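PDB 4A27: synaptic vesicle membrane protein VAT-1 homolog-like from Homo sapiens, which probably acts as an oxidoreductase of the quinone oxidoreductase branch of the zinc-containing alcohol dehydrogenase family. Local coordinates for residues Cys40-Asp46 against Gly65-Ser69; Ser78-Tyr82 against Val105-Lys110; Pro124-Thr129 against Phe278-Asn282; Leu140-Val146 against Val166-Phe172. All coordinates share one frame; numbering follows the deposited sequence.

Contact 1 of 4, residues Cys40-Asp46 against Gly65-Ser69; sequences CGLNFID and GFECS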
loop_
_atom_site.group_PDB
_atom_site.type_symbol
_atom_site.label_atom_id
_atom_site.label_comp_id
_atom_site.label_asym_id
_atom_site.label_seq_id
_atom_site.Cartn_x
_atom_site.Cartn_y
_atom_site.Cartn_z
ATOM N N CYS A 40 -14.601 -27.561 11.023
ATOM C CA CYS A 40 -13.296 -27.115 10.640
ATOM C C CYS A 40 -13.302 -26.632 9.188
ATOM O O CYS A 40 -13.888 -27.265 8.266
ATOM C CB CYS A 40 -12.274 -28.298 10.700
ATOM S SG CYS A 40 -12.480 -29.516 12.049
ATOM N N GLY A 41 -12.515 -25.598 8.966
ATOM C CA GLY A 41 -12.299 -25.048 7.631
ATOM C C GLY A 41 -11.271 -25.837 6.845
ATOM O O GLY A 41 -10.277 -26.330 7.403
ATOM N N LEU A 42 -11.553 -26.055 5.576
ATOM C CA LEU A 42 -10.543 -26.602 4.639
ATOM C C LEU A 42 -9.939 -25.446 3.867
ATOM O O LEU A 42 -10.676 -24.633 3.281
ATOM C CB LEU A 42 -11.197 -27.578 3.692
ATOM C CG LEU A 42 -10.801 -29.028 3.875
ATOM C CD1 LEU A 42 -12.024 -29.866 4.026
ATOM C CD2 LEU A 42 -9.959 -29.439 2.668
ATOM N N ASN A 43 -8.613 -25.329 3.923
ATOM C CA ASN A 43 -7.931 -24.283 3.213
ATOM C C ASN A 43 -6.879 -24.855 2.283
ATOM O O ASN A 43 -6.325 -25.930 2.517
ATOM C CB ASN A 43 -7.304 -23.294 4.216
ATOM C CG ASN A 43 -8.348 -22.589 5.073
ATOM O OD1 ASN A 43 -8.959 -21.627 4.622
ATOM N ND2 ASN A 43 -8.574 -23.079 6.319
ATOM N N PHE A 44 -6.557 -24.101 1.245
ATOM C CA PHE A 44 -5.558 -24.531 0.290
ATOM C C PHE A 44 -4.220 -24.884 0.942
ATOM O O PHE A 44 -3.567 -25.834 0.528
ATOM C CB PHE A 44 -5.318 -23.462 -0.769
ATOM C CG PHE A 44 -4.655 -23.997 -1.991
ATOM C CD1 PHE A 44 -5.408 -24.652 -2.970
ATOM C CD2 PHE A 44 -3.268 -23.883 -2.157
ATOM C CE1 PHE A 44 -4.793 -25.176 -4.114
ATOM C CE2 PHE A 44 -2.640 -24.396 -3.304
ATOM C CZ PHE A 44 -3.405 -25.047 -4.286
ATOM N N ILE A 45 -3.805 -24.108 1.939
ATOM C CA ILE A 45 -2.592 -24.413 2.682
ATOM C C ILE A 45 -2.572 -25.866 3.239
ATOM O O ILE A 45 -1.498 -26.517 3.286
ATOM C CB ILE A 45 -2.359 -23.354 3.800
ATOM C CG1 ILE A 45 -0.949 -23.496 4.401
ATOM C CG2 ILE A 45 -3.412 -23.490 4.905
ATOM C CD1 ILE A 45 0.165 -23.106 3.467
ATOM N N ASP A 46 -3.744 -26.394 3.616
ATOM C CA ASP A 46 -3.843 -27.787 4.092
ATOM C C ASP A 46 -3.339 -28.776 3.026
ATOM O O ASP A 46 -2.703 -29.789 3.350
ATOM C CB ASP A 46 -5.279 -28.153 4.569
ATOM C CG ASP A 46 -5.819 -27.201 5.666
ATOM O OD1 ASP A 46 -5.078 -26.886 6.623
ATOM O OD2 ASP A 46 -6.999 -26.777 5.604
ATOM N N GLY A 65 -4.829 -28.610 10.020
ATOM C CA GLY A 65 -5.951 -27.685 10.092
ATOM C C GLY A 65 -5.683 -26.484 10.962
ATOM O O GLY A 65 -5.086 -26.609 12.050
ATOM N N PHE A 66 -6.176 -25.331 10.517
ATOM C CA PHE A 66 -5.880 -24.034 11.145
ATOM C C PHE A 66 -7.105 -23.252 11.641
ATOM O O PHE A 66 -6.961 -22.183 12.233
ATOM C CB PHE A 66 -5.134 -23.163 10.152
ATOM C CG PHE A 66 -3.820 -23.735 9.753
ATOM C CD1 PHE A 66 -2.734 -23.689 10.617
ATOM C CD2 PHE A 66 -3.668 -24.363 8.547
ATOM C CE1 PHE A 66 -1.524 -24.247 10.268
ATOM C CE2 PHE A 66 -2.458 -24.912 8.188
ATOM C CZ PHE A 66 -1.384 -24.855 9.059
ATOM N N GLU A 67 -8.298 -23.764 11.370
ATOM C CA GLU A 67 -9.530 -22.954 11.505
ATOM C C GLU A 67 -10.608 -23.889 11.950
ATOM O O GLU A 67 -10.783 -24.927 11.347
ATOM C CB GLU A 67 -9.848 -22.372 10.135
ATOM C CG GLU A 67 -11.153 -21.667 9.942
ATOM C CD GLU A 67 -11.280 -21.184 8.493
ATOM O OE1 GLU A 67 -10.862 -21.906 7.542
ATOM O OE2 GLU A 67 -11.743 -20.063 8.338
ATOM N N CYS A 68 -11.323 -23.546 13.014
ATOM C CA CYS A 68 -12.380 -24.373 13.499
ATOM C C CYS A 68 -13.425 -23.527 14.207
ATOM O O CYS A 68 -13.222 -22.331 14.456
ATOM C CB CYS A 68 -11.821 -25.434 14.460
ATOM S SG CYS A 68 -11.282 -24.733 16.080
ATOM N N SER A 69 -14.557 -24.162 14.519
ATOM C CA SER A 69 -15.567 -23.546 15.395
ATOM C C SER A 69 -16.099 -24.618 16.338
ATOM O O SER A 69 -16.051 -25.814 16.050
ATOM C CB SER A 69 -16.715 -22.932 14.586
ATOM O OG SER A 69 -17.432 -23.949 13.876
HETATM O O HOH W 1 -9.328 -26.449 9.855
#
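E67 reaches across to N43 and G41. CG stands anti to the backbone N (chi1 171°) and the chain runs straight on, which carries the carboxylate toward N43. CB lies 4.1 Å from N43 ND2, CD passes alongside G41 CA, and OE1 accepts a hydrogen bond from N43 ND2 at 2.8 Å, close to the amide plane of N43 but 32° out of the carboxylate plane, on the anti side. OE1 also forms a salt bridge with K337, whose NZ hydrogen-bonds to N43 OD1 as well, while OE2 accepts from M125 N. G41 suits its place because a CB there would collide with E67 OE1. Its N-H donates to E67 O at 3.0 Å, and a water bridges G41 O and E67 O. Beyond the strands, I45 CG2 touches F66 CE2 at 3.7 Å, and D46 OD1 lies 3.5 Å from F66 CD2, the carboxylate nearly parallel to the ring (8°). D46 OD2 accepts from N43 N at 2.7 Å, which ties N43 to the start of the helix. C40 and C68 form an antiparallel, non-hydrogen-bonded pair, part of the beta structure of the GroES-like domain of medium-chain dehydrogenases.

Contact 2 of 4, residues Ser78-Tyr82 against Val105-Lys110; sequences SVKGY and VEFVYK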
loop_
_atom_site.group_PDB
_atom_site.type_symbol
_atom_site.label_atom_id
_atom_site.label_comp_id
_atom_site.label_asym_id
_atom_site.label_seq_id
_atom_site.Cartn_x
_atom_site.Cartn_y
_atom_site.Cartn_z
ATOM N N SER A 78 -5.101 -18.399 33.190
ATOM C CA SER A 78 -5.081 -16.927 33.105
ATOM C C SER A 78 -6.371 -16.263 32.534
ATOM O O SER A 78 -6.538 -15.056 32.639
ATOM C CB SER A 78 -3.863 -16.463 32.298
ATOM N N VAL A 79 -7.299 -17.059 31.997
ATOM C CA VAL A 79 -8.353 -16.563 31.078
ATOM C C VAL A 79 -9.623 -15.885 31.652
ATOM O O VAL A 79 -10.377 -16.489 32.425
ATOM C CB VAL A 79 -8.881 -17.740 30.204
ATOM C CG1 VAL A 79 -9.837 -17.227 29.127
ATOM C CG2 VAL A 79 -7.728 -18.522 29.583
ATOM N N LYS A 80 -9.894 -14.670 31.183
ATOM C CA LYS A 80 -11.148 -13.971 31.478
ATOM C C LYS A 80 -11.901 -13.626 30.186
ATOM O O LYS A 80 -11.321 -13.586 29.091
ATOM C CB LYS A 80 -10.876 -12.706 32.301
ATOM N N GLY A 81 -13.204 -13.390 30.333
ATOM C CA GLY A 81 -14.073 -12.996 29.221
ATOM C C GLY A 81 -14.828 -14.133 28.544
ATOM O O GLY A 81 -15.621 -13.888 27.625
ATOM N N TYR A 82 -14.596 -15.370 28.990
ATOM C CA TYR A 82 -15.300 -16.530 28.449
ATOM C C TYR A 82 -15.883 -17.366 29.546
ATOM O O TYR A 82 -15.388 -17.370 30.669
ATOM C CB TYR A 82 -14.371 -17.405 27.613
ATOM C CG TYR A 82 -13.855 -16.712 26.385
ATOM C CD1 TYR A 82 -12.713 -15.912 26.455
ATOM C CD2 TYR A 82 -14.508 -16.833 25.155
ATOM C CE1 TYR A 82 -12.229 -15.249 25.331
ATOM C CE2 TYR A 82 -14.030 -16.154 24.004
ATOM C CZ TYR A 82 -12.887 -15.381 24.108
ATOM O OH TYR A 82 -12.388 -14.713 23.028
ATOM N N VAL A 105 -6.090 -17.835 23.970
ATOM C CA VAL A 105 -7.315 -17.070 23.938
ATOM C C VAL A 105 -7.279 -15.891 22.926
ATOM O O VAL A 105 -8.333 -15.448 22.463
ATOM C CB VAL A 105 -7.657 -16.521 25.357
ATOM C CG1 VAL A 105 -6.693 -15.377 25.732
ATOM C CG2 VAL A 105 -9.109 -16.075 25.453
ATOM N N GLU A 106 -6.088 -15.390 22.572
ATOM C CA GLU A 106 -6.025 -14.277 21.637
ATOM C C GLU A 106 -6.484 -14.679 20.238
ATOM O O GLU A 106 -6.809 -13.803 19.453
ATOM C CB GLU A 106 -4.662 -13.553 21.600
ATOM C CG GLU A 106 -3.465 -14.379 21.234
ATOM C CD GLU A 106 -2.800 -15.033 22.435
ATOM O OE1 GLU A 106 -3.457 -15.158 23.513
ATOM O OE2 GLU A 106 -1.626 -15.450 22.280
ATOM N N PHE A 107 -6.551 -15.986 19.954
ATOM C CA PHE A 107 -7.013 -16.473 18.664
ATOM C C PHE A 107 -8.461 -16.962 18.636
ATOM O O PHE A 107 -8.887 -17.624 17.682
ATOM C CB PHE A 107 -6.099 -17.582 18.184
ATOM C CG PHE A 107 -4.675 -17.202 18.172
ATOM C CD1 PHE A 107 -4.244 -16.069 17.474
ATOM C CD2 PHE A 107 -3.747 -17.956 18.884
ATOM C CE1 PHE A 107 -2.902 -15.717 17.456
ATOM C CE2 PHE A 107 -2.411 -17.613 18.896
ATOM C CZ PHE A 107 -1.975 -16.498 18.190
ATOM N N VAL A 108 -9.227 -16.615 19.659
ATOM C CA VAL A 108 -10.585 -17.110 19.790
ATOM C C VAL A 108 -11.567 -15.967 19.739
ATOM O O VAL A 108 -11.308 -14.899 20.285
ATOM C CB VAL A 108 -10.779 -17.903 21.132
ATOM C CG1 VAL A 108 -12.178 -18.470 21.200
ATOM C CG2 VAL A 108 -9.754 -19.008 21.246
ATOM N N TYR A 109 -12.712 -16.193 19.111
ATOM C CA TYR A 109 -13.689 -15.135 18.927
ATOM C C TYR A 109 -15.054 -15.696 19.132
ATOM O O TYR A 109 -15.401 -16.727 18.579
ATOM C CB TYR A 109 -13.600 -14.505 17.525
ATOM C CG TYR A 109 -12.189 -14.342 17.071
ATOM C CD1 TYR A 109 -11.453 -13.218 17.380
ATOM C CD2 TYR A 109 -11.574 -15.341 16.335
ATOM C CE1 TYR A 109 -10.132 -13.100 16.963
ATOM C CE2 TYR A 109 -10.283 -15.232 15.937
ATOM C CZ TYR A 109 -9.544 -14.135 16.273
ATOM O OH TYR A 109 -8.228 -14.028 15.822
ATOM N N LYS A 110 -15.828 -15.002 19.948
ATOM C CA LYS A 110 -17.193 -15.378 20.228
ATOM C C LYS A 110 -18.007 -15.147 19.001
ATOM O O LYS A 110 -17.847 -14.133 18.342
ATOM C CB LYS A 110 -17.754 -14.489 21.334
ATOM C CG LYS A 110 -17.097 -14.690 22.673
ATOM C CD LYS A 110 -17.884 -13.951 23.733
ATOM C CE LYS A 110 -17.362 -14.210 25.124
ATOM N NZ LYS A 110 -18.170 -13.463 26.130
#
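The loop 78-82 runs past the 3-10 turn at 105-106 and strand 108-110 without pairing to them, its backbone some way off: the CA atoms of V79 and V105 are 7.2 Å apart, and those of Y82 and K110 are 8.5 Å apart. Side chains therefore bridge the gap, closing an outer corner of the GroES-like domain, where the loop connects strands 67-75 and 87-91. Y82 does most of this. Its CG is anti to the carbonyl carbon (chi1 -64°), which sends the ring across between V105 and K110. V105 CG2 lies unusually close to Y82 CE1, 3.2 Å, a value to be read with caution, and also meets V79 CG1 at 3.9 Å; one methyl thus lies against both Y82 and V79. K110 CG approaches the CE2 side of the Y82 ring obliquely, at 3.6 Å from CE2. At its far end the Y82 hydroxyl gives a weak bond to V108 O, an oxygen that R294 of helix 290-305 also binds. Without the ring and hydroxyl, as with an alanine here, V105 and K110 would probably lose the group between them and V108 O one weak donor. A lysine suits position 110, long enough to follow the ring and still end among polar atoms at the surface. G81 has a positive phi at which a CB would jam against the preceding carbonyl, hence glycine. Fully extended beyond CG, the K110 chain brings NZ to 3.0 Å from G81 O, a weak bond.

Contact 3 of 4, residues Pro124-Thr129 against Phe278-Asn282; sequences PMNFVT and FSLLN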
loop_
_atom_site.group_PDB
_atom_site.type_symbol
_atom_site.label_atom_id
_atom_site.label_comp_id
_atom_site.label_asym_id
_atom_site.label_seq_id
_atom_site.Cartn_x
_atom_site.Cartn_y
_atom_site.Cartn_z
ATOM N N PRO A 124 -13.390 -17.012 9.553
ATOM C CA PRO A 124 -12.125 -16.319 9.873
ATOM C C PRO A 124 -11.044 -16.266 8.804
ATOM O O PRO A 124 -10.586 -15.188 8.471
ATOM C CB PRO A 124 -11.570 -17.081 11.100
ATOM C CG PRO A 124 -12.491 -18.168 11.370
ATOM C CD PRO A 124 -13.488 -18.294 10.280
ATOM N N MET A 125 -10.609 -17.396 8.268
ATOM C CA MET A 125 -9.534 -17.345 7.280
ATOM C C MET A 125 -9.916 -16.463 6.101
ATOM O O MET A 125 -9.185 -15.515 5.776
ATOM C CB MET A 125 -9.139 -18.738 6.800
ATOM C CG MET A 125 -8.326 -19.551 7.821
ATOM S SD MET A 125 -6.607 -18.991 7.977
ATOM C CE MET A 125 -5.923 -19.921 6.586
ATOM N N ASN A 126 -11.041 -16.786 5.450
ATOM C CA ASN A 126 -11.398 -16.116 4.214
ATOM C C ASN A 126 -11.707 -14.647 4.431
ATOM O O ASN A 126 -11.214 -13.783 3.662
ATOM C CB ASN A 126 -12.540 -16.802 3.474
ATOM C CG ASN A 126 -12.170 -18.189 2.933
ATOM O OD1 ASN A 126 -11.008 -18.545 2.844
ATOM N ND2 ASN A 126 -13.173 -18.967 2.568
ATOM N N PHE A 127 -12.517 -14.329 5.436
ATOM C CA PHE A 127 -12.953 -12.957 5.589
ATOM C C PHE A 127 -11.881 -12.046 6.193
ATOM O O PHE A 127 -11.782 -10.873 5.802
ATOM C CB PHE A 127 -14.286 -12.841 6.329
ATOM C CG PHE A 127 -15.471 -13.136 5.448
ATOM C CD1 PHE A 127 -15.830 -14.453 5.165
ATOM C CD2 PHE A 127 -16.196 -12.097 4.863
ATOM C CE1 PHE A 127 -16.896 -14.733 4.297
ATOM C CE2 PHE A 127 -17.276 -12.369 4.000
ATOM C CZ PHE A 127 -17.618 -13.701 3.731
ATOM N N VAL A 128 -11.051 -12.561 7.105
ATOM C CA VAL A 128 -9.978 -11.739 7.636
ATOM C C VAL A 128 -8.967 -11.474 6.497
ATOM O O VAL A 128 -8.466 -10.379 6.355
ATOM C CB VAL A 128 -9.279 -12.375 8.895
ATOM C CG1 VAL A 128 -8.084 -11.598 9.292
ATOM C CG2 VAL A 128 -10.256 -12.460 10.106
ATOM N N THR A 129 -8.676 -12.471 5.677
ATOM C CA THR A 129 -7.727 -12.268 4.586
ATOM C C THR A 129 -8.225 -11.155 3.668
ATOM O O THR A 129 -7.507 -10.229 3.310
ATOM C CB THR A 129 -7.529 -13.588 3.812
ATOM O OG1 THR A 129 -6.924 -14.532 4.685
ATOM C CG2 THR A 129 -6.674 -13.419 2.545
ATOM N N PHE A 278 0.895 -11.185 1.252
ATOM C CA PHE A 278 0.113 -11.342 2.457
ATOM C C PHE A 278 -0.082 -12.818 2.882
ATOM O O PHE A 278 -0.521 -13.635 2.079
ATOM C CB PHE A 278 -1.230 -10.684 2.323
ATOM C CG PHE A 278 -2.042 -10.755 3.583
ATOM C CD1 PHE A 278 -1.632 -10.058 4.724
ATOM C CD2 PHE A 278 -3.151 -11.581 3.666
ATOM C CE1 PHE A 278 -2.370 -10.146 5.919
ATOM C CE2 PHE A 278 -3.891 -11.667 4.847
ATOM C CZ PHE A 278 -3.495 -10.953 5.981
ATOM N N SER A 279 0.264 -13.118 4.141
ATOM C CA SER A 279 0.106 -14.449 4.768
ATOM C C SER A 279 -0.515 -14.262 6.124
ATOM O O SER A 279 0.151 -13.784 7.056
ATOM C CB SER A 279 1.464 -15.100 4.974
ATOM O OG SER A 279 1.341 -16.161 5.925
ATOM N N LEU A 280 -1.804 -14.553 6.248
ATOM C CA LEU A 280 -2.473 -14.385 7.525
ATOM C C LEU A 280 -1.845 -15.265 8.636
ATOM O O LEU A 280 -1.742 -14.831 9.777
ATOM C CB LEU A 280 -3.966 -14.692 7.393
ATOM C CG LEU A 280 -4.832 -14.623 8.647
ATOM C CD1 LEU A 280 -4.571 -13.308 9.411
ATOM C CD2 LEU A 280 -6.353 -14.768 8.263
ATOM N N LEU A 281 -1.517 -16.506 8.322
ATOM C CA LEU A 281 -1.000 -17.427 9.334
ATOM C C LEU A 281 0.288 -16.896 9.951
ATOM O O LEU A 281 0.424 -16.883 11.185
ATOM C CB LEU A 281 -0.819 -18.849 8.782
ATOM C CG LEU A 281 -2.172 -19.520 8.522
ATOM C CD1 LEU A 281 -1.956 -20.866 7.982
ATOM C CD2 LEU A 281 -3.129 -19.611 9.741
ATOM N N ASN A 282 1.191 -16.409 9.112
ATOM C CA ASN A 282 2.425 -15.787 9.604
ATOM C C ASN A 282 2.187 -14.569 10.453
ATOM O O ASN A 282 2.884 -14.377 11.451
ATOM C CB ASN A 282 3.334 -15.380 8.464
ATOM C CG ASN A 282 3.977 -16.554 7.798
ATOM O OD1 ASN A 282 3.823 -17.702 8.235
ATOM N ND2 ASN A 282 4.677 -16.287 6.705
#
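L280 pushes its CD2 methyl against the first turns of helix 124-137, and that one atom meets several groups: V128 CG1 at 3.8 Å, T129 OG1 at 3.6 Å and the carbonyl oxygen of M125. The first torsion of L280 (chi1 178°) swings CG away from the backbone N, toward helix 124-137, and V128 crosses the leucine at about a right angle. Branched V128 offers CG1 to both methyls of L280. T129 divides its branches. OG1 turns back along the helix to donate to M125 O at 2.7 Å, tilted 27° from the carbonyl plane; T129 N reaches the same oxygen from the opposite face. With its hydroxyl proton spent on M125 O, T129 can sit against the leucine in an apolar setting. Its CG2, anti to the backbone N, faces F278, whose CE2 lies 4.0 Å away, the ring meeting the threonine obliquely. M125 bends at chi2 and chi3, each close to -80°, folding its thioether over to bring SD to 3.9 Å from L281 CD2; an unbranched, bendable chain makes that reach possible. S279 serves as N-cap of helix 280-285: its OG accepts from N282 N at 3.2 Å. Around this contact, F91 of strand 87-91 packs on M125 and L280, while I293, V297 and L300 of helix 290-305 cover V128. S279 and N282 also reach the second subunit, where S279 N and N282 ND2 form hydrogen bonds with N272 and E270 respectively, just past strand 274-278, the outermost strand of this subunit's parallel sheet.

Contact 4 of 4, residues Leu140-Val146 against Val166-Phe172; sequences LREGMSV and VPNVTVF. With EDO (1,2-ethanediol), chain C.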
loop_
_atom_site.group_PDB
_atom_site.type_symbol
_atom_site.label_atom_id
_atom_site.label_comp_id
_atom_site.label_asym_id
_atom_site.label_seq_id
_atom_site.Cartn_x
_atom_site.Cartn_y
_atom_site.Cartn_z
ATOM N N LEU A 140 -8.783 0.400 0.021
ATOM C CA LEU A 140 -9.951 0.497 -0.848
ATOM C C LEU A 140 -10.881 1.615 -0.432
ATOM O O LEU A 140 -11.286 1.671 0.719
ATOM C CB LEU A 140 -10.750 -0.818 -0.869
ATOM C CG LEU A 140 -12.010 -0.832 -1.736
ATOM C CD1 LEU A 140 -11.679 -0.676 -3.265
ATOM C CD2 LEU A 140 -12.796 -2.112 -1.448
ATOM N N ARG A 141 -11.214 2.475 -1.391
ATOM C CA ARG A 141 -12.119 3.652 -1.179
ATOM C C ARG A 141 -13.110 3.777 -2.337
ATOM O O ARG A 141 -12.946 3.128 -3.372
ATOM C CB ARG A 141 -11.308 4.997 -1.087
ATOM C CG ARG A 141 -10.582 5.213 0.264
ATOM C CD ARG A 141 -9.317 6.122 0.104
ATOM N NE ARG A 141 -8.233 5.375 -0.523
ATOM C CZ ARG A 141 -7.134 5.893 -1.052
ATOM N NH1 ARG A 141 -6.927 7.199 -1.042
ATOM N NH2 ARG A 141 -6.233 5.080 -1.587
ATOM N N GLU A 142 -14.103 4.662 -2.155
ATOM C CA GLU A 142 -15.154 4.952 -3.118
ATOM C C GLU A 142 -14.656 5.149 -4.523
ATOM O O GLU A 142 -13.688 5.846 -4.719
ATOM C CB GLU A 142 -15.938 6.223 -2.721
ATOM C CG GLU A 142 -17.108 5.992 -1.794
ATOM C CD GLU A 142 -18.051 7.208 -1.675
ATOM O OE1 GLU A 142 -18.487 7.765 -2.717
ATOM O OE2 GLU A 142 -18.351 7.608 -0.521
ATOM N N GLY A 143 -15.333 4.532 -5.501
ATOM C CA GLY A 143 -15.002 4.724 -6.913
ATOM C C GLY A 143 -13.869 3.868 -7.465
ATOM O O GLY A 143 -13.549 3.932 -8.646
ATOM N N MET A 144 -13.241 3.052 -6.640
ATOM C CA MET A 144 -12.096 2.281 -7.121
ATOM C C MET A 144 -12.531 1.013 -7.812
ATOM O O MET A 144 -13.682 0.636 -7.770
ATOM C CB MET A 144 -11.185 1.934 -5.946
ATOM C CG MET A 144 -10.530 3.162 -5.405
ATOM S SD MET A 144 -9.363 2.884 -4.075
ATOM C CE MET A 144 -8.514 1.491 -4.685
ATOM N N SER A 145 -11.579 0.328 -8.433
ATOM C CA SER A 145 -11.883 -0.911 -9.055
ATOM C C SER A 145 -10.877 -1.990 -8.643
ATOM O O SER A 145 -9.709 -1.712 -8.341
ATOM C CB SER A 145 -11.949 -0.702 -10.570
ATOM O OG SER A 145 -10.657 -0.783 -11.135
ATOM N N VAL A 146 -11.372 -3.220 -8.588
ATOM C CA VAL A 146 -10.650 -4.354 -8.070
ATOM C C VAL A 146 -10.764 -5.532 -9.029
ATOM O O VAL A 146 -11.852 -5.835 -9.520
ATOM C CB VAL A 146 -11.222 -4.817 -6.719
ATOM C CG1 VAL A 146 -10.368 -5.989 -6.186
ATOM C CG2 VAL A 146 -11.285 -3.655 -5.707
ATOM N N VAL A 166 -18.470 -0.714 0.329
ATOM C CA VAL A 166 -17.874 0.560 -0.012
ATOM C C VAL A 166 -18.542 1.092 -1.296
ATOM O O VAL A 166 -18.625 0.378 -2.279
ATOM C CB VAL A 166 -16.378 0.408 -0.283
ATOM C CG1 VAL A 166 -15.767 1.783 -0.760
ATOM C CG2 VAL A 166 -15.665 -0.121 0.965
ATOM N N PRO A 167 -19.008 2.357 -1.304
ATOM C CA PRO A 167 -19.786 2.817 -2.476
ATOM C C PRO A 167 -19.034 2.863 -3.815
ATOM O O PRO A 167 -17.842 3.201 -3.878
ATOM C CB PRO A 167 -20.223 4.229 -2.080
ATOM C CG PRO A 167 -20.038 4.320 -0.601
ATOM C CD PRO A 167 -18.956 3.364 -0.237
ATOM N N ASN A 168 -19.743 2.464 -4.869
ATOM C CA ASN A 168 -19.304 2.605 -6.245
ATOM C C ASN A 168 -17.976 1.904 -6.493
ATOM O O ASN A 168 -17.077 2.452 -7.136
ATOM C CB ASN A 168 -19.217 4.091 -6.659
ATOM C CG ASN A 168 -20.445 4.883 -6.243
ATOM O OD1 ASN A 168 -21.555 4.573 -6.655
ATOM N ND2 ASN A 168 -20.250 5.888 -5.399
ATOM N N VAL A 169 -17.852 0.674 -6.012
ATOM C CA VAL A 169 -16.637 -0.082 -6.285
ATOM C C VAL A 169 -16.930 -1.069 -7.347
ATOM O O VAL A 169 -17.877 -1.831 -7.220
ATOM C CB VAL A 169 -16.087 -0.717 -5.002
ATOM C CG1 VAL A 169 -14.957 -1.722 -5.273
ATOM C CG2 VAL A 169 -15.531 0.427 -4.147
ATOM N N THR A 170 -16.103 -1.084 -8.397
ATOM C CA THR A 170 -16.305 -2.007 -9.507
ATOM C C THR A 170 -15.410 -3.223 -9.346
ATOM O O THR A 170 -14.188 -3.104 -9.306
ATOM C CB THR A 170 -16.033 -1.302 -10.859
ATOM O OG1 THR A 170 -16.886 -0.170 -10.961
ATOM C CG2 THR A 170 -16.287 -2.204 -12.040
ATOM N N VAL A 171 -16.034 -4.391 -9.247
ATOM C CA VAL A 171 -15.329 -5.639 -9.006
ATOM C C VAL A 171 -15.342 -6.456 -10.287
ATOM O O VAL A 171 -16.404 -6.763 -10.852
ATOM C CB VAL A 171 -15.989 -6.434 -7.855
ATOM C CG1 VAL A 171 -15.203 -7.741 -7.524
ATOM C CG2 VAL A 171 -16.199 -5.519 -6.573
ATOM N N PHE A 172 -14.157 -6.780 -10.739
ATOM C CA PHE A 172 -13.940 -7.644 -11.867
ATOM C C PHE A 172 -13.520 -8.983 -11.293
ATOM O O PHE A 172 -12.639 -9.034 -10.415
ATOM C CB PHE A 172 -12.820 -7.078 -12.739
ATOM C CG PHE A 172 -13.163 -5.766 -13.426
ATOM C CD1 PHE A 172 -13.815 -5.769 -14.647
ATOM C CD2 PHE A 172 -12.854 -4.548 -12.862
ATOM C CE1 PHE A 172 -14.125 -4.572 -15.290
ATOM C CE2 PHE A 172 -13.154 -3.353 -13.486
ATOM C CZ PHE A 172 -13.806 -3.371 -14.719
HETATM C C1 EDO C . -4.746 1.644 -4.249
HETATM O O1 EDO C . -3.468 1.220 -4.761
HETATM C C2 EDO C . -4.991 0.983 -2.911
HETATM O O2 EDO C . -5.212 1.932 -1.850
#
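With CG1 of V169 anti to the backbone N (chi1 170°) and CG of L140 likewise (chi1 179°), the two side chains reach toward each other tip to tip, L140 CD1 meeting V169 CG1 at 4.0 Å. V169 CG1 also touches V146 CG2, and its CG2 lies against R141 O, so both branches of the valine are used. C163 of helix 154-163 completes the cluster. Cutting V169 back to an alanine would probably leave L140 and V146 without the CG1 methyl that touches both, opening a gap beside C163. Toward the surface, E142 lays CG on the ring of P167, 3.6 Å from its CD, crossing it obliquely, while V166 CG1 packs on the peptide between R141 and E142. G143 is third in a type II turn from R141 to M144, where positive phi favours glycine, and its N-H donates to P167 O. R141 NE hydrogen-bonds to N139 O, and NH1 makes a salt bridge to E136 of the second subunit; a weak bond links NH2 to a 1,2-ethanediol, probably from the crystallisation liquor. From M144 onward the backbones pair in parallel: T170 N donates to M144 O at 3.0 Å, V146 N to T170 O at 2.9 Å, and F172 N to V146 O at 2.8 Å, the last nearly straight, 175° at the hydrogen. V146 O also lies at the edge of the F172 ring. Strands 145-148 and 170-175, joined through helix 154-163, form the first beta-alpha-beta crossover of the Rossmann-like fold.

Overall arrangement
Contacts 1 and 3 are buried near the centre of the chain, whereas contacts 2 and 4 lie farther out and are partly exposed. Contacts 1 and 2 both belong to the GroES-like domain and reach the same sheet, yet contact 1 rests on a buried carboxylate and contact 2 on an aromatic ring with weak polar bonds. Contact 3 is almost wholly apolar across its two segments and touches contact 1, where F66 packs against L281. Contact 4, whose centre is about 21 Å from that of contact 3, depends on parallel strand bonding and is nested within the chain loop contact 3 closes. Helix 124-137 leads from contact 3 toward strand 145-148.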